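PDB 4ZCF: type III restriction-modification enzyme EcoP15I Res subunit, which cleaves DNA, together with the Mod subunit, 25-27 base pairs downstream of one of two inversely oriented 5'-CAGCAG-3' sites, and binds ATP through its helicase-type domain. Local coordinates for residues 202-207 with 213-218; 99-104 with 108-113; 697-702 with 786-791. All coordinates share one frame; numbering follows the deposited sequence.

Contact 1 (202-207 with 213-218); sequences TGLLDN and VDALRA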
ATOM      1  N   THR C 202      15.375   4.618  -8.043  1.00 49.15           N
ATOM      2  CA  THR C 202      14.186   5.076  -8.745  1.00 48.88           C
ATOM      3  C   THR C 202      14.390   6.459  -9.360  1.00 54.26           C
ATOM      4  O   THR C 202      14.947   7.352  -8.729  1.00 55.22           O
ATOM      5  CB  THR C 202      13.043   5.111  -7.701  1.00 58.15           C
ATOM      6  OG1 THR C 202      12.936   3.830  -7.064  1.00 58.68           O
ATOM      7  CG2 THR C 202      11.704   5.524  -8.280  1.00 57.23           C
ATOM      8  N   GLY C 203      13.879   6.636 -10.566  1.00 50.55           N
ATOM      9  CA  GLY C 203      13.911   7.912 -11.264  1.00 50.00           C
ATOM     10  C   GLY C 203      12.515   8.470 -11.434  1.00 54.53           C
ATOM     11  O   GLY C 203      11.571   7.720 -11.711  1.00 54.30           O
ATOM     12  N   LEU C 204      12.369   9.785 -11.205  1.00 51.43           N
ATOM     13  CA  LEU C 204      11.117  10.521 -11.358  1.00 50.94           C
ATOM     14  C   LEU C 204      11.310  11.549 -12.476  1.00 54.62           C
ATOM     15  O   LEU C 204      12.446  11.875 -12.825  1.00 53.63           O
ATOM     16  CB  LEU C 204      10.687  11.257 -10.061  1.00 51.12           C
ATOM     17  CG  LEU C 204      10.604  10.516  -8.703  1.00 56.14           C
ATOM     18  CD1 LEU C 204      10.271  11.493  -7.587  1.00 56.11           C
ATOM     19  CD2 LEU C 204       9.537   9.433  -8.701  1.00 57.64           C
ATOM     20  N   LEU C 205      10.197  12.094 -12.994  1.00 51.46           N
ATOM     21  CA  LEU C 205      10.151  13.099 -14.050  1.00 50.98           C
ATOM     22  C   LEU C 205      10.874  12.648 -15.311  1.00 55.83           C
ATOM     23  O   LEU C 205      12.027  13.030 -15.553  1.00 55.10           O
ATOM     24  CB  LEU C 205      10.617  14.487 -13.561  1.00 50.48           C
ATOM     25  CG  LEU C 205       9.585  15.586 -13.715  1.00 54.64           C
ATOM     26  CD1 LEU C 205       9.732  16.603 -12.651  1.00 55.56           C
ATOM     27  CD2 LEU C 205       9.651  16.232 -15.070  1.00 54.96           C
ATOM     28  N   ASP C 206      10.185  11.805 -16.102  1.00 53.66           N
ATOM     29  CA  ASP C 206      10.695  11.225 -17.350  1.00 54.58           C
ATOM     30  C   ASP C 206      12.052  10.528 -17.077  1.00 59.63           C
ATOM     31  O   ASP C 206      13.034  10.699 -17.815  1.00 59.06           O
ATOM     32  CB  ASP C 206      10.746  12.291 -18.482  1.00 56.50           C
ATOM     33  CG  ASP C 206      11.149  11.782 -19.854  1.00 67.01           C
ATOM     34  OD1 ASP C 206      10.927  10.575 -20.133  1.00 67.57           O
ATOM     35  OD2 ASP C 206      11.707  12.581 -20.644  1.00 71.90           O
ATOM     36  N   ASN C 207      12.080   9.769 -15.945  1.00 56.22           N
ATOM     37  CA  ASN C 207      13.203   8.998 -15.404  1.00 54.96           C
ATOM     38  C   ASN C 207      14.526   9.783 -15.351  1.00 57.88           C
ATOM     39  O   ASN C 207      15.569   9.274 -15.768  1.00 59.36           O
ATOM     40  CB  ASN C 207      13.346   7.684 -16.173  1.00 53.42           C
ATOM     41  CG  ASN C 207      14.270   6.688 -15.521  1.00 65.12           C
ATOM     42  OD1 ASN C 207      14.342   6.569 -14.296  1.00 60.21           O
ATOM     43  ND2 ASN C 207      15.019   5.976 -16.330  1.00 45.82           N
ATOM     44  N   VAL C 213      14.355  16.380  -3.912  1.00 54.41           N
ATOM     45  CA  VAL C 213      14.538  17.826  -4.145  1.00 54.62           C
ATOM     46  C   VAL C 213      14.730  18.203  -5.633  1.00 58.11           C
ATOM     47  O   VAL C 213      14.098  19.154  -6.097  1.00 58.07           O
ATOM     48  CB  VAL C 213      15.494  18.570  -3.151  1.00 59.32           C
ATOM     49  CG1 VAL C 213      16.927  18.043  -3.211  1.00 59.36           C
ATOM     50  CG2 VAL C 213      15.475  20.082  -3.369  1.00 58.94           C
ATOM     51  N   ASP C 214      15.554  17.434  -6.384  1.00 54.84           N
ATOM     52  CA  ASP C 214      15.788  17.644  -7.831  1.00 54.05           C
ATOM     53  C   ASP C 214      14.504  17.375  -8.632  1.00 58.14           C
ATOM     54  O   ASP C 214      14.246  18.047  -9.641  1.00 58.65           O
ATOM     55  CB  ASP C 214      16.914  16.735  -8.352  1.00 55.26           C
ATOM     56  CG  ASP C 214      18.294  17.007  -7.792  1.00 64.03           C
ATOM     57  OD1 ASP C 214      18.556  18.157  -7.387  1.00 63.95           O
ATOM     58  OD2 ASP C 214      19.134  16.083  -7.814  1.00 72.14           O
ATOM     59  N   ALA C 215      13.699  16.395  -8.171  1.00 52.96           N
ATOM     60  CA  ALA C 215      12.436  16.059  -8.808  1.00 51.95           C
ATOM     61  C   ALA C 215      11.412  17.185  -8.591  1.00 54.98           C
ATOM     62  O   ALA C 215      10.702  17.530  -9.540  1.00 56.63           O
ATOM     63  CB  ALA C 215      11.911  14.752  -8.268  1.00 52.38           C
ATOM     64  N   LEU C 216      11.365  17.783  -7.364  1.00 46.82           N
ATOM     65  CA  LEU C 216      10.446  18.875  -7.024  1.00 43.87           C
ATOM     66  C   LEU C 216      10.858  20.183  -7.671  1.00 48.71           C
ATOM     67  O   LEU C 216       9.995  20.932  -8.137  1.00 47.97           O
ATOM     68  CB  LEU C 216      10.270  19.039  -5.514  1.00 42.87           C
ATOM     69  CG  LEU C 216       9.551  17.896  -4.771  1.00 45.44           C
ATOM     70  CD1 LEU C 216      10.009  17.799  -3.361  1.00 44.91           C
ATOM     71  CD2 LEU C 216       8.064  18.058  -4.807  1.00 45.56           C
ATOM     72  N   ARG C 217      12.178  20.445  -7.744  1.00 46.81           N
ATOM     73  CA  ARG C 217      12.713  21.637  -8.400  1.00 46.30           C
ATOM     74  C   ARG C 217      12.290  21.671  -9.889  1.00 52.39           C
ATOM     75  O   ARG C 217      11.809  22.705 -10.355  1.00 52.77           O
ATOM     76  CB  ARG C 217      14.232  21.707  -8.236  1.00 43.67           C
ATOM     77  CG  ARG C 217      14.845  22.941  -8.896  1.00 49.29           C
ATOM     78  CD  ARG C 217      16.337  22.841  -9.094  1.00 55.82           C
ATOM     79  NE  ARG C 217      17.059  22.708  -7.825  1.00 65.86           N
ATOM     80  CZ  ARG C 217      17.791  21.652  -7.484  1.00 72.48           C
ATOM     81  NH1 ARG C 217      17.909  20.623  -8.313  1.00 60.81           N
ATOM     82  NH2 ARG C 217      18.421  21.622  -6.320  1.00 53.74           N
ATOM     83  N   ALA C 218      12.408  20.522 -10.598  1.00 49.96           N
ATOM     84  CA  ALA C 218      12.065  20.326 -12.017  1.00 49.90           C
ATOM     85  C   ALA C 218      10.579  20.519 -12.365  1.00 55.62           C
ATOM     86  O   ALA C 218      10.241  20.747 -13.537  1.00 56.63           O
ATOM     87  CB  ALA C 218      12.526  18.955 -12.474  1.00 50.36           C
TER
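Leu204 and Leu205 pack apolar side chains onto Ala215 and Ala218, a loop-on-helix contact in the helicase-type part of the chain, where segment 202-207 curls up to the short helix that carries 213-217. The backbones stay apart, the nearest CA atoms, Leu204 and Ala215, being 6.2 Å from each other, and branches of the two leucines make the contact between them. Leu204 lays its CD1 methyl on Ala215 CB at 3.7 Å, while its own CB stands 4.1 Å from that same Ala215 CB, leaving the alanine methyl against the root and one tip of the leucine. With chi1 at -52°, Leu204 CG is anti to the carbonyl carbon and beside the backbone N, a setting that brings CD1 to the helix. Leu205 works further along: its CD1 packs 3.7 Å from Ala218 CB and also lies near Ala215 O (3.4 Å), a van der Waals approach.

The helix leads into strand 222-226 of the parallel sheet of the first RecA-like lobe, the strand that ends at Asp226, a residue of the AMP pocket. The contact itself is away from that pocket; a manganese ion lies about 5 Å from the side chain of Leu204. From Leu205 on the chain turns, with positive phi at Leu205, Asp206 and Asn207.

On the helix, Arg217 NH1 reaches back one turn to Asp214 OD1 at 2.7 Å in a salt bridge, approaching from the anti side and 30° out of the carboxylate plane. Helix 165-172 also packs on Leu204, through His168 and Val171, and its Glu172 OE2 accepts a hydrogen bond from Leu205 N. Asn207 OD1 is hydrogen-bonded to Ser55 OG of another chain.

Contact 2 (99-104 with 108-113); sequences FDLNKS and NKFIII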
ATOM      1  N   PHE C  99      -6.337  28.542  -6.811  1.00 43.75           N
ATOM      2  CA  PHE C  99      -7.380  28.350  -7.823  1.00 43.67           C
ATOM      3  C   PHE C  99      -7.368  29.460  -8.827  1.00 47.99           C
ATOM      4  O   PHE C  99      -7.598  29.190 -10.004  1.00 48.46           O
ATOM      5  CB  PHE C  99      -8.763  28.230  -7.188  1.00 45.49           C
ATOM      6  CG  PHE C  99      -9.047  26.862  -6.630  1.00 46.99           C
ATOM      7  CD1 PHE C  99      -9.579  25.863  -7.436  1.00 50.18           C
ATOM      8  CD2 PHE C  99      -8.770  26.564  -5.303  1.00 48.94           C
ATOM      9  CE1 PHE C  99      -9.822  24.586  -6.922  1.00 50.83           C
ATOM     10  CE2 PHE C  99      -9.018  25.289  -4.789  1.00 51.42           C
ATOM     11  CZ  PHE C  99      -9.541  24.309  -5.603  1.00 49.39           C
ATOM     12  N   ASP C 100      -7.051  30.702  -8.383  1.00 45.14           N
ATOM     13  CA  ASP C 100      -6.943  31.875  -9.269  1.00 44.57           C
ATOM     14  C   ASP C 100      -5.679  31.858 -10.137  1.00 48.40           C
ATOM     15  O   ASP C 100      -5.767  32.159 -11.334  1.00 51.09           O
ATOM     16  CB  ASP C 100      -7.164  33.196  -8.519  1.00 45.77           C
ATOM     17  CG  ASP C 100      -8.621  33.620  -8.439  1.00 56.70           C
ATOM     18  OD1 ASP C 100      -9.469  32.986  -9.104  1.00 58.75           O
ATOM     19  OD2 ASP C 100      -8.907  34.620  -7.768  1.00 63.31           O
ATOM     20  N   LEU C 101      -4.532  31.420  -9.584  1.00 41.63           N
ATOM     21  CA  LEU C 101      -3.292  31.275 -10.365  1.00 40.98           C
ATOM     22  C   LEU C 101      -3.452  30.132 -11.381  1.00 46.75           C
ATOM     23  O   LEU C 101      -2.867  30.168 -12.468  1.00 46.42           O
ATOM     24  CB  LEU C 101      -2.060  31.064  -9.468  1.00 40.08           C
ATOM     25  CG  LEU C 101      -1.622  32.283  -8.649  1.00 43.48           C
ATOM     26  CD1 LEU C 101      -0.847  31.848  -7.419  1.00 43.30           C
ATOM     27  CD2 LEU C 101      -0.806  33.272  -9.508  1.00 44.63           C
ATOM     28  N   ASN C 102      -4.311  29.158 -11.043  1.00 44.24           N
ATOM     29  CA  ASN C 102      -4.642  28.071 -11.939  1.00 44.72           C
ATOM     30  C   ASN C 102      -5.583  28.554 -13.051  1.00 50.11           C
ATOM     31  O   ASN C 102      -5.357  28.234 -14.217  1.00 50.33           O
ATOM     32  CB  ASN C 102      -5.270  26.914 -11.186  1.00 45.09           C
ATOM     33  CG  ASN C 102      -5.654  25.793 -12.108  1.00 52.24           C
ATOM     34  OD1 ASN C 102      -6.831  25.624 -12.440  1.00 48.43           O
ATOM     35  ND2 ASN C 102      -4.666  25.058 -12.606  1.00 35.58           N
ATOM     36  N   LYS C 103      -6.645  29.306 -12.698  1.00 47.60           N
ATOM     37  CA  LYS C 103      -7.605  29.817 -13.684  1.00 47.36           C
ATOM     38  C   LYS C 103      -6.876  30.661 -14.759  1.00 53.25           C
ATOM     39  O   LYS C 103      -6.848  30.278 -15.934  1.00 52.57           O
ATOM     40  CB  LYS C 103      -8.732  30.601 -12.982  1.00 48.62           C
ATOM     41  CG  LYS C 103      -9.802  31.173 -13.916  1.00 52.56           C
ATOM     42  CD  LYS C 103     -10.932  31.843 -13.149  1.00 52.11           C
ATOM     43  CE  LYS C 103     -12.236  31.099 -13.315  1.00 66.93           C
ATOM     44  NZ  LYS C 103     -13.216  31.424 -12.236  1.00 77.42           N
ATOM     45  N   SER C 104      -6.197  31.736 -14.319  1.00 50.83           N
ATOM     46  CA  SER C 104      -5.500  32.684 -15.185  1.00 50.33           C
ATOM     47  C   SER C 104      -4.306  32.159 -15.982  1.00 54.19           C
ATOM     48  O   SER C 104      -4.146  32.543 -17.141  1.00 53.89           O
ATOM     49  CB  SER C 104      -5.104  33.927 -14.396  1.00 52.80           C
ATOM     50  OG  SER C 104      -6.229  34.517 -13.766  1.00 60.16           O
ATOM     51  N   ASN C 108      -0.628  24.256 -12.110  1.00 51.42           N
ATOM     52  CA  ASN C 108      -1.372  23.135 -11.532  1.00 51.86           C
ATOM     53  C   ASN C 108      -0.637  22.352 -10.432  1.00 52.86           C
ATOM     54  O   ASN C 108      -1.167  21.357  -9.927  1.00 52.08           O
ATOM     55  CB  ASN C 108      -1.894  22.209 -12.653  1.00 54.87           C
ATOM     56  CG  ASN C 108      -0.825  21.445 -13.389  1.00 81.34           C
ATOM     57  OD1 ASN C 108       0.156  22.013 -13.889  1.00 77.50           O
ATOM     58  ND2 ASN C 108      -1.022  20.137 -13.515  1.00 75.82           N
ATOM     59  N   LYS C 109       0.581  22.790 -10.083  1.00 46.80           N
ATOM     60  CA  LYS C 109       1.416  22.147  -9.077  1.00 44.84           C
ATOM     61  C   LYS C 109       1.972  23.161  -8.087  1.00 46.71           C
ATOM     62  O   LYS C 109       2.672  24.102  -8.468  1.00 45.12           O
ATOM     63  CB  LYS C 109       2.490  21.260  -9.730  1.00 46.73           C
ATOM     64  CG  LYS C 109       1.903  19.925 -10.181  1.00 47.61           C
ATOM     65  CD  LYS C 109       2.920  18.921 -10.614  1.00 46.70           C
ATOM     66  CE  LYS C 109       2.203  17.800 -11.323  1.00 47.38           C
ATOM     67  NZ  LYS C 109       3.159  16.756 -11.807  1.00 46.63           N
ATOM     68  N   PHE C 110       1.577  23.002  -6.813  1.00 43.42           N
ATOM     69  CA  PHE C 110       1.913  23.907  -5.713  1.00 43.01           C
ATOM     70  C   PHE C 110       2.403  23.127  -4.491  1.00 46.31           C
ATOM     71  O   PHE C 110       1.883  22.051  -4.195  1.00 46.19           O
ATOM     72  CB  PHE C 110       0.666  24.736  -5.306  1.00 44.45           C
ATOM     73  CG  PHE C 110      -0.070  25.445  -6.423  1.00 46.03           C
ATOM     74  CD1 PHE C 110      -1.026  24.778  -7.185  1.00 50.67           C
ATOM     75  CD2 PHE C 110       0.144  26.792  -6.672  1.00 48.13           C
ATOM     76  CE1 PHE C 110      -1.691  25.430  -8.235  1.00 51.74           C
ATOM     77  CE2 PHE C 110      -0.536  27.449  -7.708  1.00 51.36           C
ATOM     78  CZ  PHE C 110      -1.449  26.765  -8.480  1.00 50.02           C
ATOM     79  N   ILE C 111       3.375  23.696  -3.767  1.00 41.09           N
ATOM     80  CA  ILE C 111       3.891  23.128  -2.520  1.00 39.58           C
ATOM     81  C   ILE C 111       3.423  24.045  -1.361  1.00 45.06           C
ATOM     82  O   ILE C 111       3.727  25.244  -1.378  1.00 45.37           O
ATOM     83  CB  ILE C 111       5.437  22.859  -2.517  1.00 40.56           C
ATOM     84  CG1 ILE C 111       5.870  22.039  -3.763  1.00 39.91           C
ATOM     85  CG2 ILE C 111       5.851  22.142  -1.218  1.00 39.67           C
ATOM     86  CD1 ILE C 111       7.448  21.803  -3.969  1.00 38.81           C
ATOM     87  N   ILE C 112       2.635  23.492  -0.404  1.00 39.94           N
ATOM     88  CA  ILE C 112       2.177  24.216   0.786  1.00 39.78           C
ATOM     89  C   ILE C 112       3.152  23.838   1.889  1.00 45.55           C
ATOM     90  O   ILE C 112       3.141  22.678   2.337  1.00 46.98           O
ATOM     91  CB  ILE C 112       0.713  23.898   1.237  1.00 42.07           C
ATOM     92  CG1 ILE C 112      -0.319  24.313   0.185  1.00 41.22           C
ATOM     93  CG2 ILE C 112       0.400  24.558   2.599  1.00 42.27           C
ATOM     94  CD1 ILE C 112      -1.697  23.709   0.435  1.00 40.29           C
ATOM     95  N   ILE C 113       3.989  24.802   2.326  1.00 39.81           N
ATOM     96  CA  ILE C 113       4.950  24.535   3.382  1.00 38.99           C
ATOM     97  C   ILE C 113       4.434  25.023   4.752  1.00 45.92           C
ATOM     98  O   ILE C 113       4.073  26.194   4.916  1.00 45.39           O
ATOM     99  CB  ILE C 113       6.406  24.897   3.005  1.00 41.36           C
ATOM    100  CG1 ILE C 113       6.744  24.299   1.616  1.00 41.23           C
ATOM    101  CG2 ILE C 113       7.396  24.395   4.092  1.00 43.04           C
ATOM    102  CD1 ILE C 113       8.113  24.550   1.031  1.00 45.45           C
TER
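Asn102 and Asn108 bring the two backbones closest, with 5.9 Å between their CA atoms, where the last turns of helix 90-105 face the start of strand 109-113. After a short turn the strand heads broadly back against the run of the helix, so the two segments draw apart from Asn108 toward Ile113. Within the helix, Lys103 N bonds to Phe99 O at 2.9 Å.

Asn102 stands over the turn. Its CG is anti to the backbone N (chi1 178°), which carries the amide toward the incoming chain, and ND2 comes to 4.0 Å from both Asn108 CA and Asn108 CB. That is mere packing; the polar work of this buried amide is done with other residues, ND2 bonding to Ile107 O and OD1 taking a bond from Arg142 NE. With both ends engaged, the amide is held against rotation and ties the helix to the turn that follows it. Deeper in, Phe110 starts its side chain toward the helix, and the edge of its ring meets Leu101 CB, which lies near the ring plane, 4.3 Å from Phe110 CE2. It is a loose, wholly apolar touch.

Strand 79-84, the P-loop, helix 90-105 and strand 109-113 form a beta-alpha-beta crossover, the two strands being separated in the sheet by 222-226 and 248-253; Gly89, Lys90 and Thr91 of the P-loop line the AMP pocket. Strand 109-113 lies inside the parallel sheet, Phe110 sharing backbone hydrogen bonds with His182 and Leu184 of strand 180-186, and Ile111 with Phe222 and Ile224 of strand 222-226. Phe222 touches both Leu101 and Phe110, while Met22 of helix 12-22 packs on Leu101 and Phe99 stacks on Phe136 of helix 130-140.

Contact 3 (697-702 with 786-791); sequences SFMLEE and RKIKSG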
ATOM      1  N   SER C 697     -27.447  46.271 -26.552  1.00 70.63           N
ATOM      2  CA  SER C 697     -27.340  47.729 -26.434  1.00 69.83           C
ATOM      3  C   SER C 697     -26.189  48.111 -25.506  1.00 72.50           C
ATOM      4  O   SER C 697     -25.347  48.925 -25.897  1.00 72.41           O
ATOM      5  CB  SER C 697     -28.656  48.324 -25.939  1.00 73.12           C
ATOM      6  OG  SER C 697     -29.693  48.079 -26.875  1.00 82.08           O
ATOM      7  N   PHE C 698     -26.131  47.484 -24.302  1.00 67.72           N
ATOM      8  CA  PHE C 698     -25.073  47.679 -23.309  1.00 67.26           C
ATOM      9  C   PHE C 698     -23.705  47.273 -23.903  1.00 72.42           C
ATOM     10  O   PHE C 698     -22.702  47.952 -23.670  1.00 72.70           O
ATOM     11  CB  PHE C 698     -25.373  46.872 -22.020  1.00 68.63           C
ATOM     12  CG  PHE C 698     -24.147  46.311 -21.333  1.00 70.38           C
ATOM     13  CD1 PHE C 698     -23.342  47.121 -20.536  1.00 73.59           C
ATOM     14  CD2 PHE C 698     -23.764  44.986 -21.526  1.00 72.68           C
ATOM     15  CE1 PHE C 698     -22.169  46.621 -19.964  1.00 74.57           C
ATOM     16  CE2 PHE C 698     -22.602  44.480 -20.931  1.00 75.41           C
ATOM     17  CZ  PHE C 698     -21.824  45.296 -20.141  1.00 73.71           C
ATOM     18  N   MET C 699     -23.677  46.149 -24.640  1.00 68.38           N
ATOM     19  CA  MET C 699     -22.471  45.612 -25.261  1.00 68.14           C
ATOM     20  C   MET C 699     -21.852  46.549 -26.310  1.00 75.24           C
ATOM     21  O   MET C 699     -20.626  46.663 -26.367  1.00 74.47           O
ATOM     22  CB  MET C 699     -22.753  44.217 -25.846  1.00 69.56           C
ATOM     23  CG  MET C 699     -21.605  43.258 -25.683  1.00 71.55           C
ATOM     24  SD  MET C 699     -21.102  43.005 -23.967  1.00 73.51           S
ATOM     25  CE  MET C 699     -19.463  42.524 -24.228  1.00 70.02           C
ATOM     26  N   LEU C 700     -22.703  47.225 -27.118  1.00 74.72           N
ATOM     27  CA  LEU C 700     -22.309  48.169 -28.170  1.00 75.79           C
ATOM     28  C   LEU C 700     -21.861  49.523 -27.582  1.00 83.46           C
ATOM     29  O   LEU C 700     -20.896  50.110 -28.082  1.00 83.43           O
ATOM     30  CB  LEU C 700     -23.447  48.365 -29.194  1.00 75.64           C
ATOM     31  CG  LEU C 700     -23.850  47.147 -30.037  1.00 79.86           C
ATOM     32  CD1 LEU C 700     -25.285  47.256 -30.504  1.00 79.61           C
ATOM     33  CD2 LEU C 700     -22.927  46.951 -31.220  1.00 82.59           C
ATOM     34  N   GLU C 701     -22.553  49.998 -26.515  1.00 82.12           N
ATOM     35  CA  GLU C 701     -22.253  51.233 -25.781  1.00 82.79           C
ATOM     36  C   GLU C 701     -20.884  51.129 -25.097  1.00 90.45           C
ATOM     37  O   GLU C 701     -20.172  52.133 -24.992  1.00 90.38           O
ATOM     38  CB  GLU C 701     -23.330  51.493 -24.737  1.00 83.37           C
ATOM     39  N   GLU C 702     -20.518  49.908 -24.645  1.00 89.57           N
ATOM     40  CA  GLU C 702     -19.242  49.617 -23.980  1.00 90.72           C
ATOM     41  C   GLU C 702     -18.236  48.940 -24.945  1.00 97.16           C
ATOM     42  O   GLU C 702     -17.508  48.021 -24.550  1.00 97.61           O
ATOM     43  CB  GLU C 702     -19.481  48.758 -22.739  1.00 91.46           C
ATOM     44  N   ARG C 786     -15.006  40.541 -15.927  1.00 68.28           N
ATOM     45  CA  ARG C 786     -15.135  41.427 -14.759  1.00 67.80           C
ATOM     46  C   ARG C 786     -15.720  42.806 -15.135  1.00 70.47           C
ATOM     47  O   ARG C 786     -16.397  43.426 -14.313  1.00 69.60           O
ATOM     48  CB  ARG C 786     -13.790  41.586 -14.068  1.00 68.46           C
ATOM     49  N   LYS C 787     -15.470  43.262 -16.385  1.00 66.03           N
ATOM     50  CA  LYS C 787     -15.974  44.529 -16.914  1.00 65.08           C
ATOM     51  C   LYS C 787     -17.461  44.410 -17.294  1.00 67.88           C
ATOM     52  O   LYS C 787     -18.236  45.305 -16.947  1.00 67.15           O
ATOM     53  CB  LYS C 787     -15.139  44.979 -18.106  1.00 65.59           C
ATOM     54  N   ILE C 788     -17.862  43.296 -17.972  1.00 63.48           N
ATOM     55  CA  ILE C 788     -19.256  43.010 -18.366  1.00 62.37           C
ATOM     56  C   ILE C 788     -20.147  42.940 -17.126  1.00 67.48           C
ATOM     57  O   ILE C 788     -21.256  43.468 -17.152  1.00 67.82           O
ATOM     58  CB  ILE C 788     -19.399  41.744 -19.272  1.00 64.49           C
ATOM     59  CG1 ILE C 788     -18.571  41.882 -20.568  1.00 63.51           C
ATOM     60  CG2 ILE C 788     -20.874  41.458 -19.613  1.00 64.59           C
ATOM     61  CD1 ILE C 788     -18.198  40.607 -21.219  1.00 62.44           C
ATOM     62  N   LYS C 789     -19.643  42.350 -16.029  1.00 65.19           N
ATOM     63  CA  LYS C 789     -20.382  42.228 -14.771  1.00 65.73           C
ATOM     64  C   LYS C 789     -20.638  43.602 -14.135  1.00 71.31           C
ATOM     65  O   LYS C 789     -21.801  43.994 -13.975  1.00 71.11           O
ATOM     66  CB  LYS C 789     -19.640  41.310 -13.803  1.00 66.36           C
ATOM     67  N   SER C 790     -19.551  44.336 -13.815  1.00 68.52           N
ATOM     68  CA  SER C 790     -19.547  45.670 -13.211  1.00 68.31           C
ATOM     69  C   SER C 790     -20.321  46.666 -14.076  1.00 71.83           C
ATOM     70  O   SER C 790     -21.107  47.452 -13.539  1.00 71.86           O
ATOM     71  CB  SER C 790     -18.109  46.146 -13.022  1.00 69.05           C
ATOM     72  N   GLY C 791     -20.114  46.581 -15.396  1.00 66.90           N
ATOM     73  CA  GLY C 791     -20.751  47.426 -16.397  1.00 66.17           C
ATOM     74  C   GLY C 791     -22.231  47.170 -16.575  1.00 69.48           C
ATOM     75  O   GLY C 791     -23.019  48.115 -16.496  1.00 68.26           O
TER
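Two helices from the later part of the modelled chain cross here, Phe698 and Met699 of segment 697-702 meeting Ile788 and Gly791 of segment 786-791. The short axes approach to 11.3 Å with 116° between their directions, a wide separation spanned mainly by the phenylalanine. Its ring comes in with its far end leading: CZ lies 3.5 Å from Ile788 O, CE1 lies 3.4 Å from Gly791 C, and Ile788 CA sits at the ring edge, in plane. CE2 packs 3.7 Å from Ile788 CG2, the two side chains crossing at about a right angle. Gly791 has no side chain to stand between the ring and the helix backbone. Met699 bends at chi2 (58°), which swings its CE methyl to 3.8 Å from Ile788 CD1. Phe695 and Phe792 also meet the Phe698 ring. An alanine in place of Phe698 would remove the ring that bridges the helices and would probably leave Ile788 and Gly791 without most of their cover from this side. Between these two segments the modelled atoms meet by hydrophobic and van der Waals packing, which depends on fit rather than on directed bonds.

In the fold
Contacts 1 and 2 belong to one body, the first RecA-like lobe, and touch each other: Leu216 CD2 of contact 1 packs on Ile111 CD1 of contact 2, at 3.9 Å. Contact 2 is the deeper, with all its touching residues buried; contact 1 lies further out, beside a manganese ion and another chain. Contact 3, centred about 35 Å from the chain centre, joins two helices of a different region, with three of its four touching residues buried and Gly791 partly exposed. All three are held by apolar packing, but contact 2 also places a buried amide, bonded to residues outside its segments, against the strand's start, whereas contact 3 sets an aromatic ring against backbone and an isoleucine.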